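Local coordinates for sensor protein (PDB 3I9Y) that is the sensor domain, two stacked four-helix bundles, of the TMAO-responsive membrane histidine kinase TorS, which probably uses ATP to phosphorylate a protein histidine, at residues D67-N72 / S262-L267; E14-I19 / E47-H52; I77-E82 / Q251-L256; D187-I192 / I235-Y240. One frame throughout, in Å; residues are numbered along the deposited sequence.

How the contacts relate
Contacts 1 and 3 join the same antiparallel helices, 63-114 and 232-267, at centres about 16 Å apart, while contact 2 ties helix 5-27 to helix 32-58; together they draw on all four helices of one bundle. Contacts 1 and 2 are buried, contacts 3 and 4 only partly. Contacts 2 and 3 touch through Leu50 with Ile77 and Ile19 with Leu80. Contact 4, about 41 Å from contact 1 between centres, lies near the start of helix 232-267, where it meets helix 186-208. Its packing is aliphatic and partly exposed, whereas contacts 1 and 3 each set a buried asparagine-threonine pair inside the bundle; contacts 2 and 4 have no hydrogen bond between their segments.

Contact 1 (D67-N72 / S262-L267); sequences DALESN and STVNKL
Two groups meet the hydroxyl OG1 of Thr263. From helix 63-114, Asn72 ND2 donates to Thr263 OG1 at 2.8 Å, a bond that is short, but bent to 142° at the hydrogen and so counted weak; one turn back on the threonine's own helix, the carbonyl of Glu259 makes a weak bond with the same oxygen. The Asn72 amide and the threonine meet tip to tip, so a short polar branch on each helix spans the gap. Threonine suits this place because it is two-sided: OG1 meets the amide, while its methyl CG2, anti to the backbone N, faces the backbone N of Leu69 and that residue's CD1. Leu69 CD1 lies 3.9 Å from Thr263 CG2, and the small Ala68 lets the methyl come within 4.4 Å of its CB. The other branch of Leu69, CD2, lies 3.7 Å from Leu267 CD1, the two leucines crossing at about a right angle. Segments 67-72 and 262-267 run antiparallel, at 153°. Leu69 also packs on Ile53, and Val264 and Leu267 on Leu56, all from helix 32-58, while Ala9 and Val12 of helix 5-27 reach Val264, completing a four-helix core.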
loop_
_atom_site.group_PDB
_atom_site.type_symbol
_atom_site.label_atom_id
_atom_site.label_comp_id
_atom_site.label_asym_id
_atom_site.label_seq_id
_atom_site.Cartn_x
_atom_site.Cartn_y
_atom_site.Cartn_z
ATOM N N ASP A 67 -4.026 34.607 9.528
ATOM C CA ASP A 67 -4.694 33.908 8.507
ATOM C C ASP A 67 -3.719 32.794 7.909
ATOM O O ASP A 67 -4.205 31.728 7.564
ATOM C CB ASP A 67 -5.093 34.783 7.361
ATOM C CG ASP A 67 -6.273 35.740 7.737
ATOM O OD1 ASP A 67 -7.084 35.393 8.686
ATOM O OD2 ASP A 67 -6.309 36.842 7.018
ATOM N N ALA A 68 -2.457 33.159 7.711
ATOM C CA ALA A 68 -1.506 32.250 7.216
ATOM C C ALA A 68 -1.376 31.078 8.255
ATOM O O ALA A 68 -1.422 29.883 7.893
ATOM C CB ALA A 68 -0.109 32.964 6.941
ATOM N N LEU A 69 -1.302 31.348 9.535
ATOM C CA LEU A 69 -1.195 30.290 10.498
ATOM C C LEU A 69 -2.485 29.299 10.433
ATOM O O LEU A 69 -2.338 28.090 10.525
ATOM C CB LEU A 69 -1.223 30.845 11.911
ATOM C CG LEU A 69 -1.082 29.858 13.039
ATOM C CD1 LEU A 69 0.403 29.346 12.871
ATOM C CD2 LEU A 69 -1.162 30.544 14.463
ATOM N N GLU A 70 -3.683 29.839 10.277
ATOM C CA GLU A 70 -4.910 29.062 10.265
ATOM C C GLU A 70 -4.845 28.184 8.982
ATOM O O GLU A 70 -5.160 26.998 9.090
ATOM C CB GLU A 70 -6.083 29.926 10.188
ATOM C CG GLU A 70 -7.366 29.205 9.799
ATOM C CD GLU A 70 -7.897 28.186 10.916
ATOM O OE1 GLU A 70 -7.415 28.254 12.099
ATOM O OE2 GLU A 70 -8.787 27.272 10.567
ATOM N N SER A 71 -4.399 28.720 7.838
ATOM C CA SER A 71 -4.428 27.868 6.742
ATOM C C SER A 71 -3.212 26.790 6.896
ATOM O O SER A 71 -3.362 25.571 6.487
ATOM C CB SER A 71 -4.393 28.787 5.526
ATOM O OG SER A 71 -3.421 28.323 4.703
ATOM N N ASN A 72 -2.029 27.172 7.500
ATOM C CA ASN A 72 -0.969 26.179 7.701
ATOM C C ASN A 72 -1.564 25.023 8.637
ATOM O O ASN A 72 -1.241 23.851 8.402
ATOM C CB ASN A 72 0.231 26.676 8.461
ATOM C CG ASN A 72 0.978 27.722 7.728
ATOM O OD1 ASN A 72 0.993 27.798 6.454
ATOM N ND2 ASN A 72 1.576 28.583 8.485
ATOM N N SER A 262 7.653 28.053 10.265
ATOM C CA SER A 262 8.194 29.274 9.729
ATOM C C SER A 262 7.197 30.395 9.950
ATOM O O SER A 262 7.574 31.516 10.250
ATOM C CB SER A 262 8.519 29.096 8.315
ATOM O OG SER A 262 8.148 30.287 7.716
ATOM N N THR A 263 5.890 30.121 9.945
ATOM C CA THR A 263 4.890 31.177 10.275
ATOM C C THR A 263 4.913 31.389 11.801
ATOM O O THR A 263 4.775 32.550 12.287
ATOM C CB THR A 263 3.516 30.716 9.886
ATOM O OG1 THR A 263 3.429 30.641 8.445
ATOM C CG2 THR A 263 2.380 31.626 10.353
ATOM N N VAL A 264 5.071 30.326 12.625
ATOM C CA VAL A 264 5.058 30.674 14.028
ATOM C C VAL A 264 6.415 31.451 14.340
ATOM O O VAL A 264 6.398 32.241 15.191
ATOM C CB VAL A 264 4.860 29.489 15.112
ATOM C CG1 VAL A 264 4.335 28.275 14.476
ATOM C CG2 VAL A 264 6.095 29.289 15.960
ATOM N N ASN A 265 7.520 31.194 13.723
ATOM C CA ASN A 265 8.616 32.035 14.064
ATOM C C ASN A 265 8.330 33.509 13.670
ATOM O O ASN A 265 8.834 34.395 14.323
ATOM C CB ASN A 265 9.853 31.622 13.344
ATOM C CG ASN A 265 10.460 30.382 13.974
ATOM O OD1 ASN A 265 10.276 30.143 15.198
ATOM N ND2 ASN A 265 11.196 29.575 13.193
ATOM N N LYS A 266 7.574 33.774 12.599
ATOM C CA LYS A 266 7.307 35.143 12.261
ATOM C C LYS A 266 6.439 35.691 13.304
ATOM O O LYS A 266 6.594 36.883 13.586
ATOM C CB LYS A 266 6.632 35.305 10.861
ATOM C CG LYS A 266 7.581 34.928 9.762
ATOM C CD LYS A 266 6.926 35.179 8.338
ATOM C CE LYS A 266 7.573 34.372 7.169
ATOM N NZ LYS A 266 6.449 33.748 6.224
ATOM N N LEU A 267 5.487 34.930 13.871
ATOM C CA LEU A 267 4.653 35.487 14.921
ATOM C C LEU A 267 5.472 35.830 16.162
ATOM O O LEU A 267 5.104 36.759 16.875
ATOM C CB LEU A 267 3.509 34.594 15.418
ATOM C CG LEU A 267 2.421 34.340 14.332
ATOM C CD1 LEU A 267 1.597 33.034 14.472
ATOM C CD2 LEU A 267 1.418 35.451 14.406
#

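Contact 2 (E14-I19 / E47-H52); sequences ELSTRI and ESLLTH
The imidazole of His52 meets Leu15 at its rim: methyl CD1 of Leu15 lies close to the ring plane, beside the edge. One face of the ring carries a neighbour from its own helix, Thr51 OG1, which sits 4.2 Å above the plane over the centre. Leu15 carries most of the contact from its helix. Its CG is anti to the carbonyl carbon (chi1 -83°), and CD1 beyond it settles against helix 32-58, 3.6 Å from Ser48 CB and 3.6 Å from Leu49 N. A serine serves well beneath this methyl, since it offers little bulk and its OG bonds back to the carbonyl of Glu44. Leu49 answers from the other helix: its CD1 lies 4.0 Å from Leu15 CB and 3.7 Å from Ser16 OG. That buried hydroxyl bonds to the carbonyl of Val12, its strongest partner, with Asn261 OD1 of helix 232-267 also within hydrogen-bonding distance. One turn further along, Ile19 CD1 meets Leu49 CB at 4.2 Å, the two side chains crossing at about a right angle. Segments 14-19 and 47-52 run at 158°, and this antiparallel pairing of helices 5-27 and 32-58, consecutive in the chain, is one side of a four-helix bundle, one of the two stacked in the sensor domain.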
loop_
_atom_site.group_PDB
_atom_site.type_symbol
_atom_site.label_atom_id
_atom_site.label_comp_id
_atom_site.label_asym_id
_atom_site.label_seq_id
_atom_site.Cartn_x
_atom_site.Cartn_y
_atom_site.Cartn_z
ATOM N N GLU A 14 8.813 21.319 18.929
ATOM C CA GLU A 14 9.157 20.001 19.314
ATOM C C GLU A 14 8.028 18.997 19.053
ATOM O O GLU A 14 8.371 17.834 18.665
ATOM C CB GLU A 14 9.612 19.981 20.747
ATOM C CG GLU A 14 10.636 18.739 20.975
ATOM C CD GLU A 14 9.782 17.748 21.652
ATOM O OE1 GLU A 14 8.719 18.454 21.997
ATOM O OE2 GLU A 14 10.105 16.403 21.799
ATOM N N LEU A 15 6.741 19.403 19.187
ATOM C CA LEU A 15 5.626 18.487 18.889
ATOM C C LEU A 15 5.670 18.217 17.278
ATOM O O LEU A 15 5.453 17.137 16.844
ATOM C CB LEU A 15 4.253 19.011 19.324
ATOM C CG LEU A 15 4.175 18.667 20.727
ATOM C CD1 LEU A 15 3.065 19.602 21.289
ATOM C CD2 LEU A 15 3.771 17.221 20.971
ATOM N N SER A 16 6.074 19.158 16.450
ATOM C CA SER A 16 6.205 18.992 15.051
ATOM C C SER A 16 7.207 17.838 14.776
ATOM O O SER A 16 6.885 16.853 13.992
ATOM C CB SER A 16 6.784 20.198 14.359
ATOM O OG SER A 16 5.810 21.220 14.603
ATOM N N THR A 17 8.400 17.952 15.348
ATOM C CA THR A 17 9.327 16.850 15.121
ATOM C C THR A 17 8.841 15.525 15.717
ATOM O O THR A 17 8.987 14.498 15.064
ATOM C CB THR A 17 10.880 17.212 15.377
ATOM O OG1 THR A 17 11.444 16.272 16.296
ATOM C CG2 THR A 17 11.098 18.493 15.538
ATOM N N ARG A 18 8.136 15.505 16.822
ATOM C CA ARG A 18 7.594 14.273 17.237
ATOM C C ARG A 18 6.514 13.670 16.268
ATOM O O ARG A 18 6.462 12.362 16.074
ATOM C CB ARG A 18 6.987 14.384 18.646
ATOM C CG ARG A 18 8.218 14.314 19.500
ATOM C CD ARG A 18 8.200 14.912 20.899
ATOM N NE ARG A 18 6.927 14.573 21.411
ATOM C CZ ARG A 18 6.573 14.715 22.692
ATOM N NH1 ARG A 18 7.510 15.216 23.531
ATOM N NH2 ARG A 18 5.263 14.280 23.098
ATOM N N ILE A 19 5.647 14.556 15.703
ATOM C CA ILE A 19 4.595 14.100 14.874
ATOM C C ILE A 19 5.245 13.530 13.632
ATOM O O ILE A 19 4.747 12.534 13.104
ATOM C CB ILE A 19 3.646 15.294 14.512
ATOM C CG1 ILE A 19 2.704 15.480 15.782
ATOM C CG2 ILE A 19 2.806 14.989 13.279
ATOM C CD1 ILE A 19 1.949 16.882 15.555
ATOM N N GLU A 47 -3.201 16.898 19.077
ATOM C CA GLU A 47 -4.083 17.571 20.001
ATOM C C GLU A 47 -3.243 18.528 20.918
ATOM O O GLU A 47 -3.636 19.700 21.242
ATOM C CB GLU A 47 -4.798 16.471 20.779
ATOM C CG GLU A 47 -5.858 16.888 21.667
ATOM C CD GLU A 47 -7.334 16.022 21.487
ATOM O OE1 GLU A 47 -7.624 15.135 22.371
ATOM O OE2 GLU A 47 -8.138 16.242 20.480
ATOM N N SER A 48 -2.098 18.022 21.391
ATOM C CA SER A 48 -1.279 18.916 22.163
ATOM C C SER A 48 -0.735 20.017 21.224
ATOM O O SER A 48 -0.559 21.121 21.678
ATOM C CB SER A 48 0.002 18.256 22.716
ATOM O OG SER A 48 -0.317 17.124 23.387
ATOM N N LEU A 49 -0.298 19.683 20.014
ATOM C CA LEU A 49 0.272 20.700 19.180
ATOM C C LEU A 49 -0.828 21.824 18.997
ATOM O O LEU A 49 -0.513 23.063 18.981
ATOM C CB LEU A 49 0.644 20.136 17.833
ATOM C CG LEU A 49 1.244 21.295 17.066
ATOM C CD1 LEU A 49 2.577 21.129 16.416
ATOM C CD2 LEU A 49 0.334 21.359 16.021
ATOM N N LEU A 50 -2.144 21.392 18.915
ATOM C CA LEU A 50 -3.215 22.333 18.572
ATOM C C LEU A 50 -3.453 23.246 19.847
ATOM O O LEU A 50 -3.744 24.410 19.649
ATOM C CB LEU A 50 -4.520 21.608 18.190
ATOM C CG LEU A 50 -4.282 20.991 16.794
ATOM C CD1 LEU A 50 -5.569 20.235 16.445
ATOM C CD2 LEU A 50 -3.941 21.920 15.830
ATOM N N THR A 51 -3.368 22.709 21.085
ATOM C CA THR A 51 -3.530 23.619 22.175
ATOM C C THR A 51 -2.381 24.635 22.263
ATOM O O THR A 51 -2.573 25.768 22.701
ATOM C CB THR A 51 -3.719 22.948 23.539
ATOM O OG1 THR A 51 -2.435 22.716 24.089
ATOM C CG2 THR A 51 -4.447 21.569 23.419
ATOM N N HIS A 52 -1.192 24.318 21.834
ATOM C CA HIS A 52 -0.190 25.365 21.953
ATOM C C HIS A 52 -0.382 26.393 20.816
ATOM O O HIS A 52 -0.065 27.599 20.953
ATOM C CB HIS A 52 1.261 24.762 21.874
ATOM C CG HIS A 52 1.599 23.965 23.088
ATOM N ND1 HIS A 52 1.767 22.599 23.057
ATOM C CD2 HIS A 52 1.621 24.303 24.413
ATOM C CE1 HIS A 52 1.868 22.109 24.292
ATOM N NE2 HIS A 52 1.785 23.115 25.141
#

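Contact 3 (I77-E82 / Q251-L256); sequences INNLAE and QKTLEL
A pair of antiparallel neighbours in a four-helix bundle, helices 63-114 and 232-267, meet here around the buried amide of Asn79. Asn79 reaches over with CG anti to its backbone N (chi1 167°), and its carbonyl OD1 comes to 2.8 Å from Thr253 OG1, the two side chains meeting at about a right angle. The Thr253 hydroxyl has a second acceptor within reach, the backbone carbonyl of Leu249 one turn earlier, so which oxygen takes its proton is not settled. The same carbonyl accepts a hydrogen bond from Asn79 ND2. Asparagine suits the place because its acceptor and donor, side by side on one flat amide, can address a hydroxyl and the carbonyl lying near it at once, which should hold the amide's rotation. Within the bundle the segments run at 158° to one another, with axes 10.0 Å apart, and helices 5-27 and 32-58 cover the leucine side: Leu80 packs on Val23 of the first and Leu46 of the second. Leu80 CD2 lies 4.4 Å from Thr253 CG2, a loose contact on the side toward the core. Leu256 presses CD1 to 3.6 Å from Asn79 CB, crossing that side chain obliquely. On the surface side, Lys252 lends only its aliphatic root, CB at 4.0 Å from Asn79 ND2, and its chain, bent at chi2 and chi4, leads away from the contact.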
loop_
_atom_site.group_PDB
_atom_site.type_symbol
_atom_site.label_atom_id
_atom_site.label_comp_id
_atom_site.label_asym_id
_atom_site.label_seq_id
_atom_site.Cartn_x
_atom_site.Cartn_y
_atom_site.Cartn_z
ATOM N N ILE A 77 -3.670 19.306 9.307
ATOM C CA ILE A 77 -4.708 18.404 9.738
ATOM C C ILE A 77 -5.194 17.584 8.501
ATOM O O ILE A 77 -5.304 16.390 8.652
ATOM C CB ILE A 77 -5.966 19.170 10.369
ATOM C CG1 ILE A 77 -5.414 19.950 11.596
ATOM C CG2 ILE A 77 -7.277 18.206 10.551
ATOM C CD1 ILE A 77 -6.447 20.825 12.490
ATOM N N ASN A 78 -5.472 18.184 7.325
ATOM C CA ASN A 78 -5.942 17.407 6.155
ATOM C C ASN A 78 -4.907 16.405 5.648
ATOM O O ASN A 78 -5.302 15.374 5.161
ATOM C CB ASN A 78 -6.297 18.338 5.016
ATOM C CG ASN A 78 -7.604 19.193 5.419
ATOM O OD1 ASN A 78 -8.449 18.711 6.176
ATOM N ND2 ASN A 78 -7.686 20.452 4.945
ATOM N N ASN A 79 -3.619 16.740 5.722
ATOM C CA ASN A 79 -2.552 15.898 5.254
ATOM C C ASN A 79 -2.474 14.666 6.182
ATOM O O ASN A 79 -2.436 13.541 5.678
ATOM C CB ASN A 79 -1.243 16.636 5.319
ATOM C CG ASN A 79 -0.072 15.710 5.134
ATOM O OD1 ASN A 79 0.523 15.241 6.093
ATOM N ND2 ASN A 79 0.246 15.436 3.865
ATOM N N LEU A 80 -2.568 14.851 7.473
ATOM C CA LEU A 80 -2.542 13.758 8.370
ATOM C C LEU A 80 -3.844 12.883 8.254
ATOM O O LEU A 80 -3.703 11.612 8.409
ATOM C CB LEU A 80 -2.359 14.097 9.876
ATOM C CG LEU A 80 -0.983 14.876 10.091
ATOM C CD1 LEU A 80 -0.921 15.479 11.613
ATOM C CD2 LEU A 80 0.218 13.985 10.121
ATOM N N ALA A 81 -5.030 13.452 7.968
ATOM C CA ALA A 81 -6.238 12.624 7.965
ATOM C C ALA A 81 -6.048 11.864 6.638
ATOM O O ALA A 81 -6.402 10.750 6.661
ATOM C CB ALA A 81 -7.603 13.480 7.668
ATOM N N GLU A 82 -5.526 12.437 5.556
ATOM C CA GLU A 82 -5.468 11.692 4.361
ATOM C C GLU A 82 -4.455 10.469 4.451
ATOM O O GLU A 82 -4.764 9.364 3.958
ATOM C CB GLU A 82 -5.116 12.563 3.185
ATOM C CG GLU A 82 -5.058 11.823 1.938
ATOM C CD GLU A 82 -4.968 12.763 0.716
ATOM O OE1 GLU A 82 -5.159 14.023 0.847
ATOM O OE2 GLU A 82 -4.741 12.225 -0.394
ATOM N N GLN A 251 6.060 13.328 2.057
ATOM C CA GLN A 251 6.960 14.390 1.635
ATOM C C GLN A 251 6.227 15.733 1.952
ATOM O O GLN A 251 6.804 16.650 2.551
ATOM C CB GLN A 251 7.196 14.294 0.097
ATOM C CG GLN A 251 8.026 15.482 -0.465
ATOM C CD GLN A 251 9.369 15.609 0.403
ATOM O OE1 GLN A 251 10.039 14.517 0.718
ATOM N NE2 GLN A 251 9.767 16.933 0.815
ATOM N N LYS A 252 4.945 15.800 1.636
ATOM C CA LYS A 252 4.140 16.995 1.863
ATOM C C LYS A 252 4.043 17.219 3.375
ATOM O O LYS A 252 4.112 18.320 3.835
ATOM C CB LYS A 252 2.815 16.819 1.195
ATOM C CG LYS A 252 2.156 18.028 0.851
ATOM C CD LYS A 252 2.627 18.523 -0.602
ATOM C CE LYS A 252 2.148 20.075 -0.899
ATOM N NZ LYS A 252 1.165 20.328 -2.224
ATOM N N THR A 253 4.006 16.209 4.191
ATOM C CA THR A 253 3.967 16.431 5.628
ATOM C C THR A 253 5.228 17.232 6.091
ATOM O O THR A 253 5.092 18.119 7.013
ATOM C CB THR A 253 4.101 15.123 6.438
ATOM O OG1 THR A 253 3.105 14.171 5.966
ATOM C CG2 THR A 253 3.821 15.373 7.939
ATOM N N LEU A 254 6.402 16.890 5.564
ATOM C CA LEU A 254 7.676 17.587 6.032
ATOM C C LEU A 254 7.535 19.039 5.544
ATOM O O LEU A 254 7.844 19.916 6.316
ATOM C CB LEU A 254 8.983 17.102 5.293
ATOM C CG LEU A 254 9.086 15.610 5.426
ATOM C CD1 LEU A 254 10.330 14.948 4.525
ATOM C CD2 LEU A 254 9.199 15.326 6.938
ATOM N N GLU A 255 7.168 19.275 4.302
ATOM C CA GLU A 255 7.046 20.660 3.866
ATOM C C GLU A 255 5.964 21.430 4.609
ATOM O O GLU A 255 6.058 22.671 4.765
ATOM C CB GLU A 255 6.596 20.746 2.417
ATOM C CG GLU A 255 7.640 19.968 1.600
ATOM C CD GLU A 255 7.034 19.637 0.132
ATOM O OE1 GLU A 255 5.822 19.967 -0.093
ATOM O OE2 GLU A 255 7.747 19.107 -0.759
ATOM N N LEU A 256 4.844 20.764 4.988
ATOM C CA LEU A 256 3.792 21.493 5.654
ATOM C C LEU A 256 4.239 21.869 7.074
ATOM O O LEU A 256 3.793 22.964 7.572
ATOM C CB LEU A 256 2.453 20.727 5.670
ATOM C CG LEU A 256 1.784 20.602 4.281
ATOM C CD1 LEU A 256 0.576 19.575 4.331
ATOM C CD2 LEU A 256 1.292 21.945 3.757
#

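Contact 4 (D187-I192 / I235-Y240); sequences DRIQQI and ILLQQY
Branched aliphatic packing carries this contact, centred on Ile189 and Leu237. Their side chains slide past each other in opposite directions, and Ile189 CG2 comes to 3.3 Å from Leu237 CD2, tighter than carbon atoms usually sit. A chi1 of -68° sets CG1 of Ile189 anti to the carbonyl carbon and CG2 anti to the backbone N; CG2 meets the leucines, and CD1, beyond CG1, meets Tyr240. CG2 also lies 4.1 Å from Leu236 CB, while CD1 reaches Tyr240 CB at 4.2 Å. A beta-branched residue suits this place: its fork spreads over Leu236, Leu237 and Tyr240, spanning a full turn of helix 232-267. The second kind of contact is between a polar residue's hydrocarbon and a leucine. Gln190, on the surface, lays CG against Leu237 CD2 at 3.8 Å, crossing it at about a right angle, and its extended chain keeps the amide beyond that methylene. The segments run almost exactly antiparallel, at 178°. Around them, Leu237 and Tyr240 also touch Val186, Leu236 packs on Ala180 of helix 158-180, and Arg188 makes a salt bridge with Glu179 of that helix. Between segments 187-192 and 235-240 the contact is apolar and partly buried, without directional bonds, and depends on the fit of methyl groups.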
loop_
_atom_site.group_PDB
_atom_site.type_symbol
_atom_site.label_atom_id
_atom_site.label_comp_id
_atom_site.label_asym_id
_atom_site.label_seq_id
_atom_site.Cartn_x
_atom_site.Cartn_y
_atom_site.Cartn_z
ATOM N N ASP A 187 5.394 -0.629 -14.826
ATOM C CA ASP A 187 5.367 -1.250 -16.174
ATOM C C ASP A 187 5.675 -2.774 -16.018
ATOM O O ASP A 187 5.209 -3.548 -16.744
ATOM C CB ASP A 187 6.520 -0.586 -17.058
ATOM C CG ASP A 187 6.300 0.987 -17.160
ATOM O OD1 ASP A 187 7.142 1.746 -16.703
ATOM O OD2 ASP A 187 5.261 1.472 -17.643
ATOM N N ARG A 188 6.542 -3.116 -15.082
ATOM C CA ARG A 188 6.812 -4.496 -14.850
ATOM C C ARG A 188 5.600 -5.264 -14.380
ATOM O O ARG A 188 5.398 -6.432 -14.841
ATOM C CB ARG A 188 7.878 -4.598 -13.808
ATOM C CG ARG A 188 9.175 -4.847 -14.484
ATOM C CD ARG A 188 8.891 -6.164 -15.400
ATOM N NE ARG A 188 9.157 -7.399 -14.658
ATOM C CZ ARG A 188 9.393 -8.553 -15.246
ATOM N NH1 ARG A 188 9.369 -8.626 -16.636
ATOM N NH2 ARG A 188 9.745 -9.604 -14.465
ATOM N N ILE A 189 4.791 -4.620 -13.491
ATOM C CA ILE A 189 3.536 -5.271 -12.994
ATOM C C ILE A 189 2.662 -5.561 -14.207
ATOM O O ILE A 189 2.201 -6.662 -14.394
ATOM C CB ILE A 189 2.760 -4.439 -11.958
ATOM C CG1 ILE A 189 3.594 -4.389 -10.696
ATOM C CG2 ILE A 189 1.271 -5.079 -11.728
ATOM C CD1 ILE A 189 3.110 -3.153 -9.800
ATOM N N GLN A 190 2.474 -4.614 -15.090
ATOM C CA GLN A 190 1.585 -4.875 -16.233
ATOM C C GLN A 190 2.080 -5.916 -17.255
ATOM O O GLN A 190 1.324 -6.585 -17.941
ATOM C CB GLN A 190 1.406 -3.530 -16.959
ATOM C CG GLN A 190 0.896 -2.508 -15.961
ATOM C CD GLN A 190 0.333 -1.226 -16.674
ATOM O OE1 GLN A 190 1.023 -0.224 -16.941
ATOM N NE2 GLN A 190 -0.917 -1.311 -17.033
ATOM N N GLN A 191 3.382 -5.939 -17.437
ATOM C CA GLN A 191 3.954 -6.932 -18.318
ATOM C C GLN A 191 3.771 -8.396 -17.764
ATOM O O GLN A 191 3.489 -9.363 -18.511
ATOM C CB GLN A 191 5.343 -6.605 -18.246
ATOM C CG GLN A 191 6.023 -6.850 -19.410
ATOM C CD GLN A 191 7.271 -6.000 -19.254
ATOM O OE1 GLN A 191 7.209 -4.756 -19.534
ATOM N NE2 GLN A 191 8.398 -6.621 -18.663
ATOM N N ILE A 192 3.887 -8.535 -16.414
ATOM C CA ILE A 192 3.749 -9.892 -15.816
ATOM C C ILE A 192 2.365 -10.234 -15.902
ATOM O O ILE A 192 2.008 -11.331 -16.237
ATOM C CB ILE A 192 4.159 -9.946 -14.361
ATOM C CG1 ILE A 192 5.634 -9.849 -14.403
ATOM C CG2 ILE A 192 3.974 -11.421 -13.864
ATOM C CD1 ILE A 192 6.240 -10.507 -13.144
ATOM N N ILE A 235 -5.281 -5.600 -8.330
ATOM C CA ILE A 235 -5.132 -5.122 -6.895
ATOM C C ILE A 235 -3.649 -4.714 -6.698
ATOM O O ILE A 235 -3.311 -3.706 -6.013
ATOM C CB ILE A 235 -5.547 -6.196 -5.893
ATOM C CG1 ILE A 235 -7.052 -6.588 -6.215
ATOM C CG2 ILE A 235 -5.469 -5.540 -4.495
ATOM C CD1 ILE A 235 -7.518 -7.844 -5.349
ATOM N N LEU A 236 -2.739 -5.403 -7.433
ATOM C CA LEU A 236 -1.303 -5.029 -7.363
ATOM C C LEU A 236 -1.126 -3.617 -7.944
ATOM O O LEU A 236 -0.245 -2.815 -7.400
ATOM C CB LEU A 236 -0.349 -6.000 -8.117
ATOM C CG LEU A 236 -0.254 -7.292 -7.262
ATOM C CD1 LEU A 236 0.453 -8.364 -8.281
ATOM C CD2 LEU A 236 0.745 -7.155 -6.085
ATOM N N LEU A 237 -1.900 -3.287 -8.997
ATOM C CA LEU A 237 -1.766 -1.906 -9.516
ATOM C C LEU A 237 -2.347 -0.871 -8.515
ATOM O O LEU A 237 -1.778 0.246 -8.412
ATOM C CB LEU A 237 -2.450 -1.674 -10.943
ATOM C CG LEU A 237 -1.826 -2.806 -11.883
ATOM C CD1 LEU A 237 -2.627 -3.164 -13.129
ATOM C CD2 LEU A 237 -0.396 -2.247 -12.371
ATOM N N GLN A 238 -3.480 -1.220 -7.821
ATOM C CA GLN A 238 -3.984 -0.270 -6.899
ATOM C C GLN A 238 -2.947 -0.111 -5.755
ATOM O O GLN A 238 -2.850 0.946 -5.265
ATOM C CB GLN A 238 -5.317 -0.799 -6.311
ATOM C CG GLN A 238 -6.390 -0.659 -7.435
ATOM C CD GLN A 238 -7.568 -1.734 -7.146
ATOM O OE1 GLN A 238 -7.440 -2.586 -6.275
ATOM N NE2 GLN A 238 -8.567 -1.699 -7.887
ATOM N N GLN A 239 -2.283 -1.187 -5.301
ATOM C CA GLN A 239 -1.376 -1.092 -4.190
ATOM C C GLN A 239 -0.221 -0.201 -4.777
ATOM O O GLN A 239 0.311 0.639 -4.035
ATOM C CB GLN A 239 -0.755 -2.460 -3.857
ATOM C CG GLN A 239 0.395 -2.392 -2.990
ATOM C CD GLN A 239 0.801 -3.820 -2.573
ATOM O OE1 GLN A 239 1.537 -4.557 -3.379
ATOM N NE2 GLN A 239 0.442 -4.213 -1.377
ATOM N N TYR A 240 0.172 -0.362 -6.051
ATOM C CA TYR A 240 1.299 0.543 -6.483
ATOM C C TYR A 240 0.873 2.052 -6.358
ATOM O O TYR A 240 1.605 2.856 -5.863
ATOM C CB TYR A 240 1.673 0.292 -7.959
ATOM C CG TYR A 240 2.557 1.325 -8.561
ATOM C CD1 TYR A 240 3.951 1.203 -8.421
ATOM C CD2 TYR A 240 2.045 2.375 -9.293
ATOM C CE1 TYR A 240 4.876 2.107 -9.096
ATOM C CE2 TYR A 240 2.957 3.375 -9.866
ATOM C CZ TYR A 240 4.356 3.212 -9.774
ATOM O OH TYR A 240 5.262 4.200 -10.177
#